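Local coordinates for ferric-siderophore receptor protein (PDB 2X4L) that probably binds ferric siderophores outside the cell as the solute-binding receptor of an iron-uptake transport system, at residues A185-L189 / L311-E316. Coordinates in Å, arbitrary orientation, origin at the centre of the assembly. Numbering follows the deposited sequence.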
loop_
_atom_site.group_PDB
_atom_site.type_symbol
_atom_site.label_atom_id
_atom_site.label_comp_id
_atom_site.label_asym_id
_atom_site.label_seq_id
_atom_site.Cartn_x
_atom_site.Cartn_y
_atom_site.Cartn_z
ATOM N N ALA A 185 -9.739 11.002 10.810
ATOM C CA ALA A 185 -8.342 10.687 11.068
ATOM C C ALA A 185 -7.463 11.600 10.261
ATOM O O ALA A 185 -6.355 11.921 10.731
ATOM C CB ALA A 185 -8.056 9.222 10.677
ATOM N N ALA A 186 -7.860 12.008 9.056
ATOM C CA ALA A 186 -7.044 12.961 8.314
ATOM C C ALA A 186 -7.009 14.315 9.048
ATOM O O ALA A 186 -5.976 14.999 9.110
ATOM C CB ALA A 186 -7.607 13.185 6.851
ATOM N N ALA A 187 -8.182 14.784 9.557
ATOM C CA ALA A 187 -8.129 16.030 10.348
ATOM C C ALA A 187 -7.276 15.843 11.608
ATOM O O ALA A 187 -6.609 16.807 12.025
ATOM C CB ALA A 187 -9.540 16.440 10.718
ATOM N N ARG A 188 -7.317 14.651 12.213
ATOM C CA ARG A 188 -6.510 14.409 13.395
ATOM C C ARG A 188 -5.023 14.512 13.020
ATOM O O ARG A 188 -4.258 15.187 13.752
ATOM C CB ARG A 188 -6.790 12.991 13.897
ATOM C CG ARG A 188 -5.901 12.598 15.121
ATOM C CD ARG A 188 -6.046 11.073 15.450
ATOM N NE ARG A 188 -5.125 10.799 16.545
ATOM C CZ ARG A 188 -5.042 9.578 17.067
ATOM N NH1 ARG A 188 -5.831 8.612 16.570
ATOM N NH2 ARG A 188 -4.247 9.322 18.126
ATOM N N LEU A 189 -4.577 13.962 11.887
ATOM C CA LEU A 189 -3.135 14.056 11.522
ATOM C C LEU A 189 -2.798 15.476 11.173
ATOM O O LEU A 189 -1.743 15.949 11.565
ATOM C CB LEU A 189 -2.886 13.115 10.331
ATOM C CG LEU A 189 -1.441 13.142 9.837
ATOM C CD1 LEU A 189 -0.395 12.752 11.008
ATOM C CD2 LEU A 189 -1.341 12.154 8.684
ATOM N N LEU A 311 -3.557 6.857 8.973
ATOM C CA LEU A 311 -3.614 8.226 9.503
ATOM C C LEU A 311 -3.591 8.288 11.032
ATOM O O LEU A 311 -2.787 9.020 11.615
ATOM C CB LEU A 311 -4.873 8.946 8.946
ATOM C CG LEU A 311 -4.916 9.097 7.459
ATOM C CD1 LEU A 311 -6.336 9.380 7.076
ATOM C CD2 LEU A 311 -3.995 10.212 7.051
ATOM N N ASP A 312 -4.438 7.446 11.672
ATOM C CA ASP A 312 -4.449 7.425 13.165
ATOM C C ASP A 312 -3.081 7.036 13.692
ATOM O O ASP A 312 -2.672 7.600 14.719
ATOM C CB ASP A 312 -5.531 6.425 13.683
ATOM C CG ASP A 312 -6.896 7.001 13.684
ATOM O OD1 ASP A 312 -7.096 8.242 13.900
ATOM O OD2 ASP A 312 -7.868 6.198 13.509
ATOM N N ASN A 313 -2.435 6.020 13.095
ATOM C CA ASN A 313 -1.192 5.544 13.742
ATOM C C ASN A 313 -0.121 6.632 13.678
ATOM O O ASN A 313 0.648 6.848 14.636
ATOM C CB ASN A 313 -0.631 4.301 13.044
ATOM C CG ASN A 313 -1.449 3.095 13.302
ATOM O OD1 ASN A 313 -2.314 3.052 14.208
ATOM N ND2 ASN A 313 -1.200 2.099 12.433
ATOM N N LEU A 314 -0.029 7.300 12.548
ATOM C CA LEU A 314 0.969 8.360 12.385
ATOM C C LEU A 314 0.621 9.597 13.241
ATOM O O LEU A 314 1.504 10.174 13.879
ATOM C CB LEU A 314 1.122 8.721 10.871
ATOM C CG LEU A 314 2.157 9.837 10.632
ATOM C CD1 LEU A 314 3.574 9.481 11.158
ATOM C CD2 LEU A 314 2.296 10.015 9.154
ATOM N N ALA A 315 -0.686 9.968 13.239
ATOM C CA ALA A 315 -1.068 11.000 14.190
ATOM C C ALA A 315 -0.692 10.696 15.660
ATOM O O ALA A 315 -0.137 11.547 16.349
ATOM C CB ALA A 315 -2.573 11.301 14.110
ATOM N N GLU A 316 -1.006 9.481 16.102
ATOM C CA GLU A 316 -0.693 9.072 17.465
ATOM C C GLU A 316 0.816 9.189 17.739
ATOM O O GLU A 316 1.221 9.662 18.802
ATOM C CB GLU A 316 -1.183 7.633 17.685
ATOM C CG GLU A 316 -0.862 7.109 19.087
ATOM C CD GLU A 316 -1.328 5.699 19.241
ATOM O OE1 GLU A 316 -1.050 4.799 18.428
ATOM O OE2 GLU A 316 -2.060 5.474 20.199
HETATM O O HOH W 1 -4.437 7.031 19.890
#
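The segments 185-189 and 311-316 run nearly parallel, their local axes crossing at 21° and approaching to 8.5 Å, a separation made possible by alanines facing across the interface. Ala185 is one small knob: its CB lies 3.6 Å from CB of Leu311 and 3.5 Å from OD1 of Asp312. The short Ala315 leaves a hollow beside Leu311 and Leu314 that Leu189 fills, its CD1 3.6 Å from N of Ala315, its CD2 3.7 Å from CD2 of Leu311. Phe225 packs on all three leucines. By family and topology, helix 173-195 is the long lobe-joining helix of class III binding proteins, and helix 304-320 of the C-terminal lobe packs along it. At the solvent-side margin, extended Arg188 runs past Ala315 (NE to CB 3.6 Å); its NH1 donates to OD1 of Asp312 (3.0 Å, N-H...O angle 145°) in a salt bridge. NE pairs with Glu319; one water links NH2 to Glu316 OE2. A leucine-alanine core edged by charges implies that burial and electrostatics together join the helices.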